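Long-range contacts in type III restriction-modification enzyme EcoP15I Mod subunit (Escherichia coli, PDB 4ZCF), which methylates the second adenine of the DNA site 5'-CAGCAG-3' using S-adenosyl-L-methionine, and joins the Res subunit for DNA restriction: residues Y56-L61 with A173-I178; M119-P124 with F196-H201; F177-L182 with K208-E213. All coordinates share one frame; numbering follows the deposited sequence.

Contact 1 (Y56-L61 with A173-I178)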
loop_
_atom_site.group_PDB
_atom_site.type_symbol
_atom_site.label_atom_id
_atom_site.label_comp_id
_atom_site.label_asym_id
_atom_site.label_seq_id
_atom_site.Cartn_x
_atom_site.Cartn_y
_atom_site.Cartn_z
ATOM N N TYR A 56 -15.602 7.992 -7.304
ATOM C CA TYR A 56 -14.904 6.719 -7.462
ATOM C C TYR A 56 -14.850 6.023 -6.126
ATOM O O TYR A 56 -14.156 6.516 -5.246
ATOM C CB TYR A 56 -13.488 6.898 -8.082
ATOM C CG TYR A 56 -12.764 5.583 -8.219
ATOM C CD1 TYR A 56 -13.184 4.623 -9.140
ATOM C CD2 TYR A 56 -11.727 5.243 -7.348
ATOM C CE1 TYR A 56 -12.575 3.364 -9.203
ATOM C CE2 TYR A 56 -11.113 3.991 -7.399
ATOM C CZ TYR A 56 -11.542 3.049 -8.321
ATOM O OH TYR A 56 -10.909 1.821 -8.357
ATOM N N SER A 57 -15.599 4.904 -5.948
ATOM C CA SER A 57 -15.631 4.214 -4.660
ATOM C C SER A 57 -16.201 2.792 -4.651
ATOM O O SER A 57 -17.221 2.509 -5.292
ATOM C CB SER A 57 -16.427 5.051 -3.655
ATOM O OG SER A 57 -16.331 4.560 -2.326
ATOM N N LEU A 58 -15.597 1.928 -3.814
ATOM C CA LEU A 58 -16.122 0.593 -3.517
ATOM C C LEU A 58 -17.002 0.820 -2.260
ATOM O O LEU A 58 -16.507 1.198 -1.188
ATOM C CB LEU A 58 -15.011 -0.443 -3.237
ATOM C CG LEU A 58 -15.476 -1.847 -2.793
ATOM C CD1 LEU A 58 -16.056 -2.641 -3.970
ATOM C CD2 LEU A 58 -14.341 -2.625 -2.144
ATOM N N ASN A 59 -18.321 0.705 -2.456
ATOM C CA ASN A 59 -19.316 0.916 -1.411
ATOM C C ASN A 59 -20.053 -0.374 -1.244
ATOM O O ASN A 59 -20.297 -1.096 -2.226
ATOM C CB ASN A 59 -20.339 2.010 -1.787
ATOM C CG ASN A 59 -19.793 3.273 -2.416
ATOM O OD1 ASN A 59 -19.110 4.078 -1.768
ATOM N ND2 ASN A 59 -20.159 3.507 -3.677
ATOM N N TRP A 60 -20.387 -0.670 0.013
ATOM C CA TRP A 60 -21.152 -1.828 0.409
ATOM C C TRP A 60 -21.900 -1.485 1.705
ATOM O O TRP A 60 -21.418 -0.647 2.482
ATOM C CB TRP A 60 -20.234 -3.086 0.521
ATOM C CG TRP A 60 -19.411 -3.177 1.768
ATOM C CD1 TRP A 60 -19.765 -3.783 2.931
ATOM C CD2 TRP A 60 -18.106 -2.621 1.987
ATOM N NE1 TRP A 60 -18.760 -3.651 3.862
ATOM C CE2 TRP A 60 -17.748 -2.907 3.325
ATOM C CE3 TRP A 60 -17.204 -1.893 1.186
ATOM C CZ2 TRP A 60 -16.537 -2.494 3.883
ATOM C CZ3 TRP A 60 -15.981 -1.522 1.730
ATOM C CH2 TRP A 60 -15.651 -1.838 3.057
ATOM N N LEU A 61 -23.092 -2.096 1.915
ATOM C CA LEU A 61 -23.914 -1.956 3.138
ATOM C C LEU A 61 -23.148 -2.701 4.236
ATOM O O LEU A 61 -22.891 -3.908 4.092
ATOM C CB LEU A 61 -25.314 -2.591 2.919
ATOM C CG LEU A 61 -26.270 -2.721 4.139
ATOM C CD1 LEU A 61 -26.889 -1.372 4.518
ATOM C CD2 LEU A 61 -27.365 -3.776 3.886
ATOM N N ALA A 173 -20.880 -8.759 3.027
ATOM C CA ALA A 173 -20.686 -9.461 4.308
ATOM C C ALA A 173 -19.196 -9.774 4.478
ATOM O O ALA A 173 -18.606 -9.456 5.531
ATOM C CB ALA A 173 -21.506 -10.738 4.343
ATOM N N TRP A 174 -18.563 -10.296 3.387
ATOM C CA TRP A 174 -17.120 -10.579 3.347
ATOM C C TRP A 174 -16.271 -9.326 3.585
ATOM O O TRP A 174 -15.345 -9.382 4.384
ATOM C CB TRP A 174 -16.729 -11.299 2.056
ATOM C CG TRP A 174 -15.355 -11.908 2.115
ATOM C CD1 TRP A 174 -15.032 -13.159 2.561
ATOM C CD2 TRP A 174 -14.113 -11.287 1.713
ATOM N NE1 TRP A 174 -13.672 -13.367 2.445
ATOM C CE2 TRP A 174 -13.080 -12.228 1.943
ATOM C CE3 TRP A 174 -13.778 -10.030 1.169
ATOM C CZ2 TRP A 174 -11.733 -11.951 1.646
ATOM C CZ3 TRP A 174 -12.442 -9.746 0.894
ATOM C CH2 TRP A 174 -11.442 -10.703 1.109
ATOM N N LEU A 175 -16.618 -8.185 2.954
ATOM C CA LEU A 175 -15.903 -6.907 3.139
ATOM C C LEU A 175 -16.083 -6.330 4.548
ATOM O O LEU A 175 -15.158 -5.714 5.082
ATOM C CB LEU A 175 -16.303 -5.884 2.072
ATOM C CG LEU A 175 -15.909 -6.193 0.603
ATOM C CD1 LEU A 175 -16.701 -5.327 -0.353
ATOM C CD2 LEU A 175 -14.426 -5.961 0.339
ATOM N N THR A 176 -17.253 -6.587 5.180
ATOM C CA THR A 176 -17.559 -6.155 6.550
ATOM C C THR A 176 -16.646 -6.938 7.503
ATOM O O THR A 176 -16.185 -6.389 8.505
ATOM C CB THR A 176 -19.073 -6.345 6.866
ATOM O OG1 THR A 176 -19.861 -5.783 5.814
ATOM C CG2 THR A 176 -19.489 -5.723 8.207
ATOM N N PHE A 177 -16.388 -8.215 7.184
ATOM C CA PHE A 177 -15.518 -9.091 7.966
ATOM C C PHE A 177 -14.032 -8.696 7.899
ATOM O O PHE A 177 -13.445 -8.505 8.966
ATOM C CB PHE A 177 -15.767 -10.575 7.632
ATOM C CG PHE A 177 -14.752 -11.551 8.203
ATOM C CD1 PHE A 177 -14.620 -11.720 9.577
ATOM C CD2 PHE A 177 -13.940 -12.305 7.364
ATOM C CE1 PHE A 177 -13.677 -12.601 10.099
ATOM C CE2 PHE A 177 -12.988 -13.168 7.887
ATOM C CZ PHE A 177 -12.865 -13.314 9.250
ATOM N N ILE A 178 -13.423 -8.545 6.683
ATOM C CA ILE A 178 -11.983 -8.195 6.595
ATOM C C ILE A 178 -11.588 -6.772 6.922
ATOM O O ILE A 178 -10.517 -6.595 7.495
ATOM C CB ILE A 178 -11.202 -8.731 5.351
ATOM C CG1 ILE A 178 -11.922 -8.416 4.044
ATOM C CG2 ILE A 178 -10.866 -10.233 5.462
ATOM C CD1 ILE A 178 -11.674 -7.055 3.474
#
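The indole of W60 and the side chain of L175 make the heart of this contact. L175 puts its CB over one face of the indole, above the centre, in a CH-pi contact that measures 3.7 Å from L175 CB to the centroid of the five-membered ring of W60. L175 CD1 lies above the rim of the indole near the ring fusion, 3.8 Å from W60 CE3. At the pyrrole edge the indole N-H points to the neighbouring residue of the helix: W60 NE1 donates to T176 OG1 at 3.1 Å. The bond is bent, 135° at the hydrogen, although the oxygen lies close to the ring plane. T176 OG1 is held from a second direction too, since it is hydrogen-bonded to S172 O one turn back. Two residues earlier on the strand, L58 meets L175 tip to tip, with 4.0 Å from L58 CD2 to L175 CD1.

W60 holds CG between its backbone N and carbonyl carbon (chi1 79°), which brings the ring across to the helix. The extended backbone turns L58 and W60 toward the helix and N59 away. The short strand and helix run nearly crosswise, at 103°, with their axes 9.5 Å apart.

Farther out, W60 also rests on Y179 of helix 171-188, L58 on L209 of helix 204-215, and T176 on F163 of helix 154-164. Strand 57-60 pairs antiparallel with a strand of the second Mod subunit, so helix 171-188 packs against a sheet that runs across the dimer interface.

Contact 2 (M119-P124 with F196-H201)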
loop_
_atom_site.group_PDB
_atom_site.type_symbol
_atom_site.label_atom_id
_atom_site.label_comp_id
_atom_site.label_asym_id
_atom_site.label_seq_id
_atom_site.Cartn_x
_atom_site.Cartn_y
_atom_site.Cartn_z
ATOM N N MET A 119 6.516 -8.050 8.345
ATOM C CA MET A 119 5.706 -8.750 7.356
ATOM C C MET A 119 4.473 -9.344 7.965
ATOM O O MET A 119 4.523 -9.900 9.058
ATOM C CB MET A 119 6.532 -9.868 6.686
ATOM C CG MET A 119 5.911 -10.421 5.418
ATOM S SD MET A 119 6.641 -12.017 4.946
ATOM C CE MET A 119 5.260 -12.834 4.337
ATOM N N ILE A 120 3.381 -9.290 7.212
ATOM C CA ILE A 120 2.122 -9.927 7.524
ATOM C C ILE A 120 1.796 -10.852 6.385
ATOM O O ILE A 120 1.796 -10.424 5.231
ATOM C CB ILE A 120 0.965 -8.915 7.762
ATOM C CG1 ILE A 120 1.274 -7.963 8.977
ATOM C CG2 ILE A 120 -0.402 -9.636 7.897
ATOM C CD1 ILE A 120 0.186 -6.899 9.266
ATOM N N TYR A 121 1.554 -12.138 6.695
ATOM C CA TYR A 121 1.045 -13.105 5.734
ATOM C C TYR A 121 -0.269 -13.586 6.293
ATOM O O TYR A 121 -0.313 -13.990 7.438
ATOM C CB TYR A 121 1.977 -14.315 5.475
ATOM C CG TYR A 121 1.280 -15.324 4.575
ATOM C CD1 TYR A 121 1.003 -15.020 3.239
ATOM C CD2 TYR A 121 0.717 -16.483 5.103
ATOM C CE1 TYR A 121 0.259 -15.879 2.438
ATOM C CE2 TYR A 121 -0.071 -17.323 4.320
ATOM C CZ TYR A 121 -0.268 -17.032 2.981
ATOM O OH TYR A 121 -1.018 -17.863 2.196
ATOM N N ILE A 122 -1.329 -13.560 5.510
ATOM C CA ILE A 122 -2.634 -14.069 5.949
ATOM C C ILE A 122 -3.316 -14.910 4.882
ATOM O O ILE A 122 -3.217 -14.602 3.703
ATOM C CB ILE A 122 -3.623 -13.027 6.592
ATOM C CG1 ILE A 122 -3.786 -11.746 5.774
ATOM C CG2 ILE A 122 -3.317 -12.775 8.056
ATOM C CD1 ILE A 122 -5.205 -11.083 5.962
ATOM N N ASP A 123 -3.989 -15.991 5.306
ATOM C CA ASP A 123 -4.785 -16.830 4.416
ATOM C C ASP A 123 -6.231 -16.706 4.927
ATOM O O ASP A 123 -6.667 -17.474 5.784
ATOM C CB ASP A 123 -4.262 -18.265 4.376
ATOM C CG ASP A 123 -5.075 -19.272 3.590
ATOM O OD1 ASP A 123 -5.729 -18.871 2.605
ATOM O OD2 ASP A 123 -4.979 -20.484 3.903
ATOM N N PRO A 124 -6.961 -15.659 4.499
ATOM C CA PRO A 124 -8.318 -15.473 5.011
ATOM C C PRO A 124 -9.287 -16.448 4.355
ATOM O O PRO A 124 -8.906 -17.113 3.395
ATOM C CB PRO A 124 -8.623 -14.021 4.638
ATOM C CG PRO A 124 -7.892 -13.808 3.370
ATOM C CD PRO A 124 -6.612 -14.607 3.521
ATOM N N PHE A 196 1.004 -9.582 2.770
ATOM C CA PHE A 196 0.790 -10.608 1.731
ATOM C C PHE A 196 -0.584 -11.260 2.049
ATOM O O PHE A 196 -0.826 -11.633 3.199
ATOM C CB PHE A 196 1.924 -11.650 1.812
ATOM C CG PHE A 196 3.280 -11.226 1.288
ATOM C CD1 PHE A 196 4.079 -10.351 2.004
ATOM C CD2 PHE A 196 3.763 -11.717 0.080
ATOM C CE1 PHE A 196 5.333 -9.951 1.513
ATOM C CE2 PHE A 196 5.028 -11.340 -0.397
ATOM C CZ PHE A 196 5.814 -10.473 0.336
ATOM N N ILE A 197 -1.522 -11.297 1.070
ATOM C CA ILE A 197 -2.881 -11.844 1.243
ATOM C C ILE A 197 -3.226 -12.849 0.174
ATOM O O ILE A 197 -3.363 -12.473 -0.994
ATOM C CB ILE A 197 -4.008 -10.775 1.360
ATOM C CG1 ILE A 197 -3.592 -9.553 2.214
ATOM C CG2 ILE A 197 -5.331 -11.419 1.873
ATOM C CD1 ILE A 197 -4.555 -8.373 2.187
ATOM N N SER A 198 -3.409 -14.125 0.577
ATOM C CA SER A 198 -3.817 -15.218 -0.305
ATOM C C SER A 198 -5.301 -15.116 -0.566
ATOM O O SER A 198 -6.073 -14.909 0.366
ATOM C CB SER A 198 -3.555 -16.576 0.344
ATOM O OG SER A 198 -2.189 -16.940 0.269
ATOM N N ILE A 199 -5.704 -15.270 -1.837
ATOM C CA ILE A 199 -7.104 -15.277 -2.262
ATOM C C ILE A 199 -7.173 -16.002 -3.538
ATOM O O ILE A 199 -6.141 -16.266 -4.126
ATOM C CB ILE A 199 -7.812 -13.894 -2.418
ATOM C CG1 ILE A 199 -6.856 -12.755 -2.705
ATOM C CG2 ILE A 199 -8.901 -13.614 -1.320
ATOM C CD1 ILE A 199 -6.538 -12.596 -4.083
ATOM N N ASP A 200 -8.395 -16.278 -3.988
ATOM C CA ASP A 200 -8.722 -16.922 -5.249
ATOM C C ASP A 200 -9.665 -15.940 -6.039
ATOM O O ASP A 200 -9.784 -14.788 -5.639
ATOM C CB ASP A 200 -9.260 -18.379 -5.012
ATOM C CG ASP A 200 -10.759 -18.640 -4.868
ATOM O OD1 ASP A 200 -11.516 -17.683 -4.558
ATOM O OD2 ASP A 200 -11.180 -19.797 -5.086
ATOM N N HIS A 201 -10.278 -16.360 -7.145
ATOM C CA HIS A 201 -11.110 -15.482 -7.995
ATOM C C HIS A 201 -12.396 -14.919 -7.381
ATOM O O HIS A 201 -12.978 -13.985 -7.932
ATOM C CB HIS A 201 -11.433 -16.170 -9.320
ATOM C CG HIS A 201 -12.289 -17.378 -9.149
ATOM N ND1 HIS A 201 -11.740 -18.611 -8.869
ATOM C CD2 HIS A 201 -13.631 -17.497 -9.214
ATOM C CE1 HIS A 201 -12.763 -19.437 -8.754
ATOM N NE2 HIS A 201 -13.918 -18.812 -8.978
#
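Between M119-P124 and F196-H201, which run parallel, three backbone hydrogen bonds form. F196 N gives its hydrogen to I120 O at 2.7 Å, nearly along the carbonyl axis; I122 N gives to F196 O at 3.1 Å; S198 N gives to I122 O at 3.2 Å, the straightest of the three at 170°. F196 thus bonds to residues before and after Y121, and I122 uses both its N-H and its C=O. I120 also bonds to T194.

One side-chain hydrogen bond links Y121 OH and S198 OG, 2.4 Å apart; either hydroxyl could be the donor. Y121 has its CG anti to the backbone N (chi1 174°), which lays the ring along the strand with F196 CB at its edge, in plane, 3.8 Å from Y121 CD1. An alanine here would remove both the ring and the hydroxyl, and would probably cost S198 this bond and loosen the packing around F196 CB.

These are neighbouring central strands of the Rossmann-like methyltransferase sheet. Strand 117-122 runs into D123-P124, the start of a DPPY sequence of the kind found at the active site of amino-methyltransferases and predicted here to bind S-adenosyl methionine; D123 OD2 forms a salt bridge with K418.

The apolar contacts divide between the faces of the sheet. On the Y121 and F196 face, the side chains of M119 and F196 cross at about a right angle, a Met-aromatic contact with SD oblique to the ring and M119 CE 3.6 Å from F196 CD1; helix 420-430 covers this pair. On the other face I122 and I197 lie side by side, and P124 CG reaches I197 CG2 at 3.8 Å. I197 in turn packs on L207 and C211 of helix 204-215.

Contact 3 (F177-L182 with K208-E213). With MN (manganese (II) ion), chain G.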
loop_
_atom_site.group_PDB
_atom_site.type_symbol
_atom_site.label_atom_id
_atom_site.label_comp_id
_atom_site.label_asym_id
_atom_site.label_seq_id
_atom_site.Cartn_x
_atom_site.Cartn_y
_atom_site.Cartn_z
ATOM N N PHE A 177 -16.388 -8.215 7.184
ATOM C CA PHE A 177 -15.518 -9.091 7.966
ATOM C C PHE A 177 -14.032 -8.696 7.899
ATOM O O PHE A 177 -13.445 -8.505 8.966
ATOM C CB PHE A 177 -15.767 -10.575 7.632
ATOM C CG PHE A 177 -14.752 -11.551 8.203
ATOM C CD1 PHE A 177 -14.620 -11.720 9.577
ATOM C CD2 PHE A 177 -13.940 -12.305 7.364
ATOM C CE1 PHE A 177 -13.677 -12.601 10.099
ATOM C CE2 PHE A 177 -12.988 -13.168 7.887
ATOM C CZ PHE A 177 -12.865 -13.314 9.250
ATOM N N ILE A 178 -13.423 -8.545 6.683
ATOM C CA ILE A 178 -11.983 -8.195 6.595
ATOM C C ILE A 178 -11.588 -6.772 6.922
ATOM O O ILE A 178 -10.517 -6.595 7.495
ATOM C CB ILE A 178 -11.202 -8.731 5.351
ATOM C CG1 ILE A 178 -11.922 -8.416 4.044
ATOM C CG2 ILE A 178 -10.866 -10.233 5.462
ATOM C CD1 ILE A 178 -11.674 -7.055 3.474
ATOM N N TYR A 179 -12.370 -5.753 6.468
ATOM C CA TYR A 179 -12.060 -4.332 6.688
ATOM C C TYR A 179 -11.439 -3.988 8.064
ATOM O O TYR A 179 -10.336 -3.409 8.070
ATOM C CB TYR A 179 -13.262 -3.400 6.370
ATOM C CG TYR A 179 -12.933 -1.921 6.521
ATOM C CD1 TYR A 179 -12.893 -1.317 7.775
ATOM C CD2 TYR A 179 -12.602 -1.140 5.412
ATOM C CE1 TYR A 179 -12.492 0.005 7.933
ATOM C CE2 TYR A 179 -12.229 0.196 5.556
ATOM C CZ TYR A 179 -12.176 0.764 6.822
ATOM O OH TYR A 179 -11.797 2.074 7.010
ATOM N N PRO A 180 -12.101 -4.249 9.237
ATOM C CA PRO A 180 -11.509 -3.802 10.504
ATOM C C PRO A 180 -10.210 -4.515 10.853
ATOM O O PRO A 180 -9.351 -3.942 11.532
ATOM C CB PRO A 180 -12.621 -4.055 11.507
ATOM C CG PRO A 180 -13.402 -5.182 10.930
ATOM C CD PRO A 180 -13.417 -4.891 9.475
ATOM N N ARG A 181 -10.070 -5.757 10.385
ATOM C CA ARG A 181 -8.878 -6.582 10.582
ATOM C C ARG A 181 -7.652 -6.009 9.829
ATOM O O ARG A 181 -6.608 -5.756 10.450
ATOM C CB ARG A 181 -9.198 -8.032 10.219
ATOM C CG ARG A 181 -10.114 -8.669 11.271
ATOM C CD ARG A 181 -10.962 -9.787 10.742
ATOM N NE ARG A 181 -11.713 -10.438 11.819
ATOM C CZ ARG A 181 -12.873 -10.003 12.302
ATOM N NH1 ARG A 181 -13.453 -8.915 11.791
ATOM N NH2 ARG A 181 -13.455 -10.636 13.311
ATOM N N LEU A 182 -7.841 -5.673 8.532
ATOM C CA LEU A 182 -6.838 -5.042 7.668
ATOM C C LEU A 182 -6.543 -3.635 8.138
ATOM O O LEU A 182 -5.395 -3.194 8.057
ATOM C CB LEU A 182 -7.361 -4.988 6.230
ATOM C CG LEU A 182 -7.521 -6.323 5.462
ATOM C CD1 LEU A 182 -7.871 -6.044 4.041
ATOM C CD2 LEU A 182 -6.232 -7.195 5.518
ATOM N N LYS A 208 -8.707 -6.314 -3.434
ATOM C CA LYS A 208 -7.736 -5.437 -4.062
ATOM C C LYS A 208 -8.230 -4.009 -3.996
ATOM O O LYS A 208 -7.435 -3.115 -3.685
ATOM C CB LYS A 208 -7.473 -5.859 -5.525
ATOM C CG LYS A 208 -6.237 -6.722 -5.716
ATOM C CD LYS A 208 -4.904 -5.945 -5.535
ATOM C CE LYS A 208 -4.467 -5.153 -6.744
ATOM N NZ LYS A 208 -5.154 -3.834 -6.822
ATOM N N LEU A 209 -9.551 -3.806 -4.232
ATOM C CA LEU A 209 -10.189 -2.489 -4.124
ATOM C C LEU A 209 -10.276 -1.966 -2.683
ATOM O O LEU A 209 -10.025 -0.774 -2.473
ATOM C CB LEU A 209 -11.532 -2.397 -4.886
ATOM C CG LEU A 209 -11.434 -2.474 -6.447
ATOM C CD1 LEU A 209 -12.741 -2.130 -7.086
ATOM C CD2 LEU A 209 -10.375 -1.539 -7.004
ATOM N N VAL A 210 -10.527 -2.852 -1.683
ATOM C CA VAL A 210 -10.528 -2.454 -0.256
ATOM C C VAL A 210 -9.115 -2.167 0.257
ATOM O O VAL A 210 -8.950 -1.332 1.143
ATOM C CB VAL A 210 -11.363 -3.378 0.667
ATOM C CG1 VAL A 210 -10.580 -4.589 1.124
ATOM C CG2 VAL A 210 -11.904 -2.618 1.865
ATOM N N CYS A 211 -8.091 -2.826 -0.325
ATOM C CA CYS A 211 -6.686 -2.608 0.030
ATOM C C CYS A 211 -6.218 -1.284 -0.488
ATOM O O CYS A 211 -5.366 -0.635 0.128
ATOM C CB CYS A 211 -5.811 -3.737 -0.485
ATOM S SG CYS A 211 -5.807 -5.197 0.566
ATOM N N ASP A 212 -6.773 -0.884 -1.640
ATOM C CA ASP A 212 -6.559 0.422 -2.248
ATOM C C ASP A 212 -7.071 1.473 -1.273
ATOM O O ASP A 212 -6.324 2.373 -0.928
ATOM C CB ASP A 212 -7.250 0.513 -3.615
ATOM C CG ASP A 212 -6.548 -0.234 -4.755
ATOM O OD1 ASP A 212 -5.360 -0.589 -4.594
ATOM O OD2 ASP A 212 -7.179 -0.418 -5.835
ATOM N N GLU A 213 -8.267 1.264 -0.704
ATOM C CA GLU A 213 -8.870 2.149 0.296
ATOM C C GLU A 213 -8.018 2.287 1.554
ATOM O O GLU A 213 -7.622 3.410 1.890
ATOM C CB GLU A 213 -10.280 1.631 0.674
ATOM C CG GLU A 213 -11.414 2.593 0.375
ATOM C CD GLU A 213 -11.550 3.683 1.409
ATOM O OE1 GLU A 213 -11.717 3.349 2.607
ATOM O OE2 GLU A 213 -11.456 4.873 1.027
HETATM MN MN MN G . -12.584 6.945 0.888
#
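The Y179 ring meets helix 204-215 with its edge. Near its plane sit V210 CG2, 3.9 Å from Y179 CD2, and the carboxylate oxygen E213 OE1, 4.3 Å from Y179 CE2, while P180 CD lies at the edge from within the same helix. The other flat group, the guanidinium of R181, has F177 CE1 over one face, offset toward the rim. D101 forms a salt bridge with R181 NH2, and N102 is hydrogen-bonded to R181 NE.

V210 carries most of the packing from the K208-E213 side. Its two methyls divide the work: V210 CG2 takes the tyrosine edge, and V210 CG1 touches I178 CD1 at 3.6 Å and L182 CD1 at 4.2 Å. L182 CD1 also meets C211 SG at 4.1 Å.

Here two helices of the methyltransferase domain, joined through strand 193-199, lie side by side against the sheet, crossing at -36° with axes 10.8 Å apart. Helix 171-188 is kinked at P180 and R181, whose backbone nitrogens make no bond to the preceding turn.

No hydrogen bond crosses the interface. E213, bent at chi2, turns its carboxylate so that OE2 binds the manganese ion at 2.4 Å, and this bond would tend to fix the carboxylate beside the tyrosine. E213 also packs on H168 of the restriction endonuclease chain.

In the fold
All three contacts are buried, yet they sit at different depths. Contact 2 lies nearest the centre of the chain and is a backbone ladder within the central sheet; contact 1 packs a strand on a helix, contact 3 helix on helix. Those two share helix 171-188 and touch directly, where W60 meets Y179 and L58 reaches L209 and V210. Both touch the second subunit, contact 1 through a strand pairing across the interface. Contact 1 mixes an indole N-H hydrogen bond with apolar contacts; contact 3 is nonpolar apart from E213, which carries manganese. Contacts 2 and 3 join where I122 and I197 pack on L182 and I197 on C211, connecting the sheet to the helix layer.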